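Local coordinates for MHC class I protein (PDB 6LUP), which probably presents peptides to T cells at the cell surface, as a nurse shark MHC class I heavy chain with a peptide bound in its groove, at residues Asp77-Arg82 and His113-Thr118; Glu69-Ala74 and His90-Met95; Val111-Ala114 and Phe120-Leu123; Phe9-Ala14 and Pro19-Val24. All coordinates share one frame; numbering follows the deposited sequence.

Contact 1. Residues Asp77-Arg82 and His113-Thr118; sequences DILSKR and HAWDST
Leu79 packs over one face of the Trp115 indole, a contact that ties a helical wall of the MHC class I peptide-binding groove to the sheet forming its floor. Leu79 belongs to the last turn of helix 55-82, and Trp115 ends strand 108-115, just where the chain enters a type I' turn from Trp115 to Thr118. Followed outward, the leucine meets the ring at two levels. Its CB stands over the six-membered ring, 3.9 Å from the centroid and only 10° off the normal, a well-centred CH-pi contact. CD1 reaches further back, to 3.6 Å from Trp115 CB and close to CG, while the CD2 branch turns to Phe120 of the next strand. An apolar side chain of the bound peptide also packs on Leu79, so this residue touches floor and ligand together.

With CG anti to the backbone N (chi1 158°), the indole extends from the strand toward the helix, and the two side chains slide past each other in opposite directions. On the face opposite Leu79 sits Asp116 CG, 3.9 Å above the plane, which leaves the ring sandwiched. Asp116 is itself held by His90 and by the backbone N of Thr91. At the far end of the indole, Ser80 OG comes within 3.6 Å of Trp115 CH2, but its hydrogen bond goes to Ile76 O in the preceding turn. The hairpin turn is closed at Trp115 O, which accepts both Thr118 N and, at 2.8 Å and almost straight in line with the carbonyl, Thr118 OG1.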
# COMPACT_ATOMS: atom_id res chain seq x y z
N ASP A 77 25.45 -1.94 2.27
CA ASP A 77 26.84 -2.39 2.28
C ASP A 77 27.28 -2.85 3.66
O ASP A 77 28.00 -3.84 3.78
CB ASP A 77 27.78 -1.29 1.76
CG ASP A 77 27.65 -1.07 0.27
OD1 ASP A 77 26.77 -0.28 -0.15
OD2 ASP A 77 28.44 -1.68 -0.50
N ILE A 78 26.86 -2.12 4.69
CA ILE A 78 27.19 -2.47 6.07
C ILE A 78 26.65 -3.85 6.45
O ILE A 78 27.38 -4.69 7.00
CB ILE A 78 26.71 -1.40 7.08
CG1 ILE A 78 27.49 -0.09 6.88
CG2 ILE A 78 26.87 -1.88 8.52
CD1 ILE A 78 26.86 1.11 7.56
N LEU A 79 25.38 -4.10 6.13
CA LEU A 79 24.72 -5.34 6.51
C LEU A 79 25.14 -6.54 5.66
O LEU A 79 25.09 -7.68 6.13
CB LEU A 79 23.20 -5.17 6.50
CG LEU A 79 22.62 -4.26 7.60
CD1 LEU A 79 21.11 -4.15 7.45
CD2 LEU A 79 22.98 -4.74 8.99
N SER A 80 25.56 -6.29 4.42
CA SER A 80 26.12 -7.33 3.57
C SER A 80 27.41 -7.88 4.18
O SER A 80 27.62 -9.09 4.22
CB SER A 80 26.40 -6.80 2.16
OG SER A 80 25.19 -6.50 1.49
N LYS A 81 28.25 -6.97 4.68
CA LYS A 81 29.48 -7.33 5.36
C LYS A 81 29.20 -8.11 6.64
O LYS A 81 29.89 -9.09 6.94
CB LYS A 81 30.30 -6.07 5.67
CG LYS A 81 31.73 -6.35 6.13
CD LYS A 81 32.53 -5.07 6.31
CE LYS A 81 33.93 -5.38 6.81
NZ LYS A 81 34.69 -4.13 7.12
N ARG A 82 28.17 -7.69 7.37
CA ARG A 82 27.79 -8.33 8.63
C ARG A 82 27.24 -9.74 8.45
O ARG A 82 27.44 -10.60 9.30
CB ARG A 82 26.77 -7.48 9.38
CG ARG A 82 27.33 -6.22 10.02
CD ARG A 82 26.32 -5.64 10.99
NE ARG A 82 26.67 -4.29 11.41
CZ ARG A 82 25.84 -3.46 12.03
NH1 ARG A 82 24.60 -3.84 12.33
NH2 ARG A 82 26.26 -2.24 12.37
N HIS A 113 12.68 -1.23 11.34
CA HIS A 113 13.65 -1.36 10.26
C HIS A 113 13.72 -2.80 9.79
O HIS A 113 13.59 -3.74 10.59
CB HIS A 113 15.03 -0.90 10.71
CG HIS A 113 15.08 0.49 11.25
ND1 HIS A 113 15.90 1.47 10.72
CD2 HIS A 113 14.42 1.08 12.28
CE1 HIS A 113 15.74 2.59 11.40
NE2 HIS A 113 14.85 2.38 12.35
N ALA A 114 13.94 -2.99 8.49
CA ALA A 114 14.09 -4.32 7.92
C ALA A 114 15.21 -4.40 6.90
O ALA A 114 15.43 -3.48 6.11
CB ALA A 114 12.79 -4.79 7.29
N TRP A 115 15.90 -5.53 6.94
CA TRP A 115 16.95 -5.88 6.00
C TRP A 115 16.47 -7.07 5.18
O TRP A 115 16.04 -8.08 5.74
CB TRP A 115 18.23 -6.19 6.77
CG TRP A 115 19.23 -7.04 6.04
CD1 TRP A 115 19.60 -8.31 6.36
CD2 TRP A 115 20.00 -6.67 4.89
NE1 TRP A 115 20.55 -8.77 5.48
CE2 TRP A 115 20.81 -7.78 4.56
CE3 TRP A 115 20.09 -5.52 4.10
CZ2 TRP A 115 21.70 -7.78 3.48
CZ3 TRP A 115 20.97 -5.52 3.02
CH2 TRP A 115 21.76 -6.64 2.72
N ASP A 116 16.52 -6.93 3.86
CA ASP A 116 15.99 -7.94 2.93
C ASP A 116 14.62 -8.45 3.36
O ASP A 116 14.38 -9.66 3.43
CB ASP A 116 16.99 -9.10 2.75
CG ASP A 116 18.12 -8.76 1.79
OD1 ASP A 116 18.07 -7.69 1.15
OD2 ASP A 116 19.06 -9.57 1.67
N SER A 117 13.72 -7.52 3.65
CA SER A 117 12.33 -7.80 4.02
C SER A 117 12.13 -8.70 5.25
O SER A 117 11.09 -9.35 5.40
CB SER A 117 11.54 -8.33 2.81
OG SER A 117 11.46 -7.36 1.78
N THR A 118 13.14 -8.73 6.13
CA THR A 118 13.02 -9.42 7.42
C THR A 118 13.35 -8.46 8.57
O THR A 118 14.20 -7.57 8.42
CB THR A 118 13.93 -10.66 7.52
OG1 THR A 118 15.30 -10.27 7.33
CG2 THR A 118 13.55 -11.71 6.49

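Contact 2. Residues Glu69-Ala74 and His90-Met95; sequences EPWGKA and HTYQLM
The outer end of the Trp71 indole meets the Tyr92 ring obliquely at CE2, and nearly all the close packing between helix segment 69-74 and strand segment 90-95 is concentrated there. Trp71 CZ3 comes to 3.6 Å from Tyr92 CE2, and Trp71 CH2 lies 3.7 Å from both Tyr92 CE2 and Tyr92 OH. The planes are almost perpendicular, at 88°, yet the six-membered rings are displaced from one another. In both side chains CG is trans to the main-chain nitrogen (chi1 -161° in Tyr92), which carries each ring into the gap between helix and floor.

Elsewhere the contact is looser. Trp71 CZ3 is 4.4 Å from Leu94 CD1, and Gly72 O is 4.3 Å from Tyr92 CB. Gly72 nonetheless marks the nearest backbone approach, 6.4 Å between its CA and that of Tyr92. On the outer side of the helix, exposed Lys73 points away from the strand.

No hydrogen bond crosses between the segments; the polar ends find partners beyond them. Trp71 NE1 bonds to the backbone of the bound peptide, and Tyr92 OH to His113 ND1, while apolar peptide side chains pack on both residues, as expected in a class I groove. Segment 69-74 of helix 55-82 runs at 131° to strand segment 91-95, with strand 3-12 bringing Trp11 edge-to-face with Trp71 and strand 108-115 supplying His113.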
# COMPACT_ATOMS: atom_id res chain seq x y z
N GLU A 69 18.55 9.38 2.16
CA GLU A 69 18.91 8.72 0.89
C GLU A 69 20.26 7.99 0.93
O GLU A 69 20.31 6.79 0.63
CB GLU A 69 18.85 9.71 -0.28
CG GLU A 69 19.19 9.08 -1.63
CD GLU A 69 19.19 10.07 -2.78
OE1 GLU A 69 18.50 11.11 -2.70
OE2 GLU A 69 19.89 9.80 -3.78
N PRO A 70 21.36 8.69 1.27
CA PRO A 70 22.64 7.98 1.37
C PRO A 70 22.66 6.97 2.52
O PRO A 70 23.25 5.89 2.37
CB PRO A 70 23.65 9.10 1.62
CG PRO A 70 22.85 10.26 2.12
CD PRO A 70 21.54 10.15 1.43
N TRP A 71 22.00 7.31 3.63
CA TRP A 71 21.99 6.48 4.84
C TRP A 71 21.67 5.01 4.54
O TRP A 71 22.46 4.12 4.85
CB TRP A 71 21.00 7.05 5.86
CG TRP A 71 20.91 6.27 7.15
CD1 TRP A 71 21.79 6.30 8.19
CD2 TRP A 71 19.86 5.37 7.54
NE1 TRP A 71 21.37 5.48 9.21
CE2 TRP A 71 20.19 4.89 8.84
CE3 TRP A 71 18.69 4.92 6.93
CZ2 TRP A 71 19.38 3.98 9.52
CZ3 TRP A 71 17.88 4.01 7.61
CH2 TRP A 71 18.24 3.55 8.90
N GLY A 72 20.52 4.79 3.91
CA GLY A 72 20.07 3.45 3.58
C GLY A 72 20.97 2.71 2.60
O GLY A 72 21.13 1.49 2.71
N LYS A 73 21.54 3.43 1.64
CA LYS A 73 22.50 2.83 0.73
C LYS A 73 23.73 2.34 1.50
O LYS A 73 24.16 1.20 1.32
CB LYS A 73 22.90 3.77 -0.41
CG LYS A 73 23.66 3.06 -1.52
CD LYS A 73 23.53 3.74 -2.87
CE LYS A 73 24.78 4.51 -3.26
NZ LYS A 73 24.82 4.77 -4.73
N ALA A 74 24.27 3.19 2.37
CA ALA A 74 25.38 2.81 3.24
C ALA A 74 25.02 1.55 4.04
O ALA A 74 25.84 0.65 4.20
CB ALA A 74 25.75 3.94 4.18
N HIS A 90 19.64 -6.57 -2.98
CA HIS A 90 19.35 -6.35 -1.56
C HIS A 90 18.51 -5.10 -1.26
O HIS A 90 18.44 -4.17 -2.06
CB HIS A 90 20.65 -6.34 -0.75
CG HIS A 90 21.40 -7.63 -0.83
ND1 HIS A 90 20.95 -8.79 -0.23
CD2 HIS A 90 22.56 -7.95 -1.45
CE1 HIS A 90 21.81 -9.77 -0.47
NE2 HIS A 90 22.79 -9.28 -1.21
N THR A 91 17.88 -5.11 -0.09
CA THR A 91 16.89 -4.10 0.29
C THR A 91 17.05 -3.66 1.74
O THR A 91 17.38 -4.46 2.62
CB THR A 91 15.46 -4.65 0.09
OG1 THR A 91 15.26 -4.98 -1.28
CG2 THR A 91 14.41 -3.64 0.50
N TYR A 92 16.83 -2.37 1.98
CA TYR A 92 16.60 -1.87 3.32
C TYR A 92 15.23 -1.20 3.38
O TYR A 92 14.80 -0.56 2.42
CB TYR A 92 17.69 -0.90 3.76
CG TYR A 92 17.77 -0.70 5.26
CD1 TYR A 92 18.56 -1.52 6.05
CD2 TYR A 92 17.04 0.31 5.88
CE1 TYR A 92 18.63 -1.34 7.43
CE2 TYR A 92 17.10 0.49 7.25
CZ TYR A 92 17.90 -0.33 8.02
OH TYR A 92 17.96 -0.15 9.39
N GLN A 93 14.54 -1.36 4.51
CA GLN A 93 13.22 -0.76 4.68
C GLN A 93 13.07 -0.11 6.05
O GLN A 93 13.60 -0.60 7.04
CB GLN A 93 12.13 -1.82 4.49
CG GLN A 93 11.95 -2.26 3.05
CD GLN A 93 11.15 -3.54 2.93
OE1 GLN A 93 11.66 -4.63 3.19
NE2 GLN A 93 9.90 -3.41 2.54
N LEU A 94 12.34 1.01 6.07
CA LEU A 94 12.02 1.70 7.31
C LEU A 94 10.54 2.05 7.34
O LEU A 94 10.01 2.58 6.37
CB LEU A 94 12.85 2.98 7.45
CG LEU A 94 13.05 3.63 8.82
CD1 LEU A 94 13.73 4.97 8.65
CD2 LEU A 94 11.76 3.82 9.60
N MET A 95 9.89 1.73 8.45
CA MET A 95 8.52 2.12 8.70
C MET A 95 8.48 2.94 9.97
O MET A 95 8.92 2.46 11.02
CB MET A 95 7.67 0.89 8.98
CG MET A 95 6.91 0.33 7.80
SD MET A 95 6.14 -1.24 8.26
CE MET A 95 4.81 -0.68 9.32

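Contact 3. Residues Val111-Ala114 and Phe120-Leu123; sequences VQHA and FISL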
# COMPACT_ATOMS: atom_id res chain seq x y z
N VAL A 111 8.63 2.71 15.08
CA VAL A 111 9.69 2.80 14.08
C VAL A 111 10.31 1.41 13.94
O VAL A 111 10.80 0.84 14.92
CB VAL A 111 10.72 3.93 14.39
CG1 VAL A 111 11.32 3.80 15.78
CG2 VAL A 111 11.82 3.97 13.33
N GLN A 112 10.24 0.87 12.73
CA GLN A 112 10.66 -0.49 12.44
C GLN A 112 11.58 -0.50 11.23
O GLN A 112 11.28 0.13 10.21
CB GLN A 112 9.45 -1.38 12.16
CG GLN A 112 8.51 -1.57 13.34
CD GLN A 112 7.12 -1.99 12.92
OE1 GLN A 112 6.12 -1.44 13.40
NE2 GLN A 112 7.03 -2.96 12.01
N HIS A 113 12.68 -1.23 11.34
CA HIS A 113 13.65 -1.36 10.26
C HIS A 113 13.72 -2.80 9.79
O HIS A 113 13.59 -3.74 10.59
CB HIS A 113 15.03 -0.90 10.71
CG HIS A 113 15.08 0.49 11.25
ND1 HIS A 113 15.90 1.47 10.72
CD2 HIS A 113 14.42 1.08 12.28
CE1 HIS A 113 15.74 2.59 11.40
NE2 HIS A 113 14.85 2.38 12.35
N ALA A 114 13.94 -2.99 8.49
CA ALA A 114 14.09 -4.32 7.92
C ALA A 114 15.21 -4.40 6.90
O ALA A 114 15.43 -3.48 6.11
CB ALA A 114 12.79 -4.79 7.29
N PHE A 120 14.76 -6.35 11.28
CA PHE A 120 16.14 -6.04 11.60
C PHE A 120 16.24 -5.44 13.00
O PHE A 120 16.89 -6.01 13.88
CB PHE A 120 16.75 -5.11 10.55
CG PHE A 120 18.09 -4.55 10.92
CD1 PHE A 120 19.16 -5.40 11.20
CD2 PHE A 120 18.29 -3.18 10.99
CE1 PHE A 120 20.40 -4.89 11.55
CE2 PHE A 120 19.53 -2.66 11.33
CZ PHE A 120 20.59 -3.52 11.61
N ILE A 121 15.57 -4.31 13.21
CA ILE A 121 15.60 -3.61 14.49
C ILE A 121 14.35 -2.73 14.62
O ILE A 121 13.82 -2.24 13.62
CB ILE A 121 16.91 -2.80 14.66
CG1 ILE A 121 17.20 -2.52 16.14
CG2 ILE A 121 16.91 -1.53 13.81
CD1 ILE A 121 18.60 -2.01 16.41
N SER A 122 13.87 -2.56 15.84
CA SER A 122 12.72 -1.68 16.10
C SER A 122 12.76 -1.15 17.53
O SER A 122 13.44 -1.71 18.39
CB SER A 122 11.40 -2.41 15.82
OG SER A 122 11.28 -3.59 16.58
N LEU A 123 12.03 -0.06 17.78
CA LEU A 123 12.04 0.57 19.09
C LEU A 123 10.85 0.20 19.97
O LEU A 123 9.70 0.34 19.57
CB LEU A 123 12.13 2.10 18.97
CG LEU A 123 11.88 2.95 20.22
CD1 LEU A 123 13.04 2.86 21.20
CD2 LEU A 123 11.60 4.40 19.86
O HOH W 1 8.35 0.55 17.10
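His113 N and Ile121 O form a short bond across the antiparallel hairpin of strands 108-115 and 118-124, in the floor of the MHC class I groove. At 2.7 Å, with the donor almost exactly in line with the carbonyl, it is the shortest bond of a ladder that a classic beta bulge interrupts. Phe120 and Ile121 both face His113, whose O accepts Phe120 N at 2.9 Å and, more weakly, Ile121 N at 3.3 Å. Further along, Leu123 N donates to Val111 O.

The side chains follow this register. His113 and Ile121 form a hydrogen-bonded pair and run side by side in the same direction, Ile121 CG2 resting 3.7 Å from both CB and CG of the histidine. Ile121 CG1 is swung to the far side from its main-chain nitrogen (chi1 -158°), and this places CG2 against His113 while CG1 leads off toward helix 135-146. Phe120 turns the edge of its ring to His113 CB. On the opposite face, Gln112 and Ser122 form a non-hydrogen-bonded pair whose side chains come nearest at Gln112 CG and Ser122 CB, 3.9 Å apart.

A second shell fixes these groups. His113, with Tyr92 as its polar partner, meets Trp144 edge-to-face, whereas Phe120 packs on Trp136 and Thr140 and touches an apolar side chain of the bound peptide. Val111 CG1 packs on Leu123 CB, and at this Val111-Leu123 pair a water takes the place of the second direct bond, accepting from Val111 N at 3.0 Å and donating to Leu123 O at 2.8 Å.

Contact 4. Residues Phe9-Ala14 and Pro19-Val24; sequences FTWSTA and PEFVAV
Trp11 and Phe21 lie almost parallel, their planes 10° apart and the centroids of the indole five-membered ring and the phenyl ring 4.1 Å from each other, in an offset stack. They form a non-hydrogen-bonded pair of the antiparallel hairpin 3-12/21-27 and point the same way, toward helix 55-82. The slip sets Trp11 NE1 over the rim of the phenyl face, 3.2 Å from Phe21 CD1. Phe21 CG is turned directly away from its own nitrogen (chi1 -179°), whereas Trp11 CG lies beside its N (chi1 -66°); these differing torsions swing the two rings into overlap. Phe9 joins the same face of the sheet differently, with Phe21 CZ at the edge of its ring, 3.5 Å from Phe9 CD2, and Ala23 CB beside it.

The other face carries Thr10 and Val22, whose backbones exchange two hydrogen bonds. Ser12 N adds a third, to Glu20 O, approached from above the carbonyl plane. One water links Thr10 O, Ser12 OG and Pro19 O, and another joins Ser12 O to Glu20 OE2, which also forms a salt bridge with Lys73.

The chemistry is thus divided by face. The aromatic cluster of Phe9, Trp11 and Phe21 packs beneath helix 55-82, where Trp11 NE1 makes weak bonds to Trp68 O and Glu69 O. Thr10 and Val22 instead meet side chains of another protein chain, as does Ser12 at the strand end, so these two strands of the eight-stranded floor stand between helix 55-82 and that chain.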
# COMPACT_ATOMS: atom_id res chain seq x y z
N PHE A 9 9.93 3.82 3.81
CA PHE A 9 11.19 4.06 3.10
C PHE A 9 11.70 2.75 2.52
O PHE A 9 11.80 1.75 3.25
CB PHE A 9 12.26 4.58 4.06
CG PHE A 9 11.91 5.86 4.77
CD1 PHE A 9 10.94 5.90 5.76
CD2 PHE A 9 12.61 7.03 4.49
CE1 PHE A 9 10.64 7.08 6.43
CE2 PHE A 9 12.33 8.21 5.15
CZ PHE A 9 11.34 8.25 6.12
N THR A 10 12.03 2.74 1.23
CA THR A 10 12.64 1.57 0.61
C THR A 10 13.95 1.94 -0.08
O THR A 10 13.96 2.79 -0.98
CB THR A 10 11.70 0.88 -0.40
OG1 THR A 10 10.48 0.53 0.25
CG2 THR A 10 12.34 -0.39 -0.96
N TRP A 11 15.03 1.30 0.35
CA TRP A 11 16.31 1.39 -0.34
C TRP A 11 16.58 0.08 -1.08
O TRP A 11 16.55 -1.00 -0.48
CB TRP A 11 17.45 1.65 0.65
CG TRP A 11 17.40 2.99 1.32
CD1 TRP A 11 18.02 4.13 0.91
CD2 TRP A 11 16.71 3.32 2.54
NE1 TRP A 11 17.76 5.16 1.80
CE2 TRP A 11 16.96 4.68 2.80
CE3 TRP A 11 15.92 2.59 3.43
CZ2 TRP A 11 16.43 5.34 3.92
CZ3 TRP A 11 15.40 3.24 4.55
CH2 TRP A 11 15.66 4.61 4.78
N SER A 12 16.82 0.19 -2.38
CA SER A 12 17.15 -0.97 -3.21
C SER A 12 18.56 -0.88 -3.74
O SER A 12 19.09 0.20 -3.98
CB SER A 12 16.18 -1.10 -4.39
OG SER A 12 14.86 -1.34 -3.95
N THR A 13 19.18 -2.04 -3.93
CA THR A 13 20.50 -2.13 -4.53
C THR A 13 20.46 -1.54 -5.94
O THR A 13 19.45 -1.64 -6.64
CB THR A 13 20.99 -3.59 -4.57
OG1 THR A 13 22.38 -3.61 -4.93
CG2 THR A 13 20.20 -4.41 -5.57
N ALA A 14 21.56 -0.90 -6.35
CA ALA A 14 21.65 -0.36 -7.70
C ALA A 14 21.39 -1.49 -8.69
O ALA A 14 22.13 -2.48 -8.73
CB ALA A 14 23.02 0.26 -7.93
N PRO A 19 14.07 3.01 -8.65
CA PRO A 19 15.00 3.98 -8.07
C PRO A 19 15.62 3.43 -6.79
O PRO A 19 14.96 2.73 -6.04
CB PRO A 19 14.10 5.18 -7.74
CG PRO A 19 12.98 5.08 -8.71
CD PRO A 19 12.73 3.61 -8.88
N GLU A 20 16.89 3.76 -6.56
CA GLU A 20 17.65 3.23 -5.41
C GLU A 20 17.04 3.57 -4.05
O GLU A 20 17.27 2.86 -3.06
CB GLU A 20 19.10 3.71 -5.47
CG GLU A 20 19.88 3.23 -6.68
CD GLU A 20 21.32 3.67 -6.65
OE1 GLU A 20 21.75 4.37 -7.59
OE2 GLU A 20 22.04 3.33 -5.68
N PHE A 21 16.27 4.66 -4.01
CA PHE A 21 15.55 5.08 -2.82
C PHE A 21 14.19 5.62 -3.22
O PHE A 21 14.08 6.45 -4.12
CB PHE A 21 16.35 6.14 -2.06
CG PHE A 21 15.68 6.62 -0.80
CD1 PHE A 21 15.09 5.72 0.09
CD2 PHE A 21 15.66 7.98 -0.49
CE1 PHE A 21 14.48 6.17 1.25
CE2 PHE A 21 15.06 8.43 0.67
CZ PHE A 21 14.47 7.53 1.54
N VAL A 22 13.16 5.14 -2.54
CA VAL A 22 11.80 5.65 -2.70
C VAL A 22 11.09 5.66 -1.35
O VAL A 22 11.06 4.65 -0.64
CB VAL A 22 11.00 4.88 -3.77
CG1 VAL A 22 11.16 3.38 -3.61
CG2 VAL A 22 9.53 5.27 -3.74
N ALA A 23 10.55 6.82 -1.00
CA ALA A 23 9.78 6.98 0.22
C ALA A 23 8.39 7.52 -0.10
O ALA A 23 8.22 8.31 -1.04
CB ALA A 23 10.49 7.90 1.18
N VAL A 24 7.41 7.09 0.68
CA VAL A 24 6.04 7.56 0.52
C VAL A 24 5.46 7.93 1.88
O VAL A 24 5.80 7.31 2.89
CB VAL A 24 5.14 6.50 -0.15
CG1 VAL A 24 5.48 6.37 -1.63
CG2 VAL A 24 5.26 5.15 0.55
O HOH W 2 8.83 2.64 -0.22
O HOH W 3 14.19 1.31 -3.48
O HOH W 4 21.48 1.31 -3.68

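All four contacts lie in the peptide-binding alpha 1/alpha 2 region and reach its single antiparallel sheet. Contact 4 comes first along the chain, pairing strands 3-12 and 21-27; contact 3 pairs 108-115 with 118-124, their centres about 17 Å apart. Strand 91-100 fills the interval, with contact 2 about 7 Å from contact 4 and 12 Å from contact 3, centre to centre. Contacts 1 and 2 both set helix 55-82 on this floor, about 9 Å apart, and their segments alternate in sequence. Contact 1 shares His113 and Ala114 with contact 3. Floor pairing and helix seating thus form one continuous framework, and contacts 1, 2 and 3 all include residues touching the bound peptide.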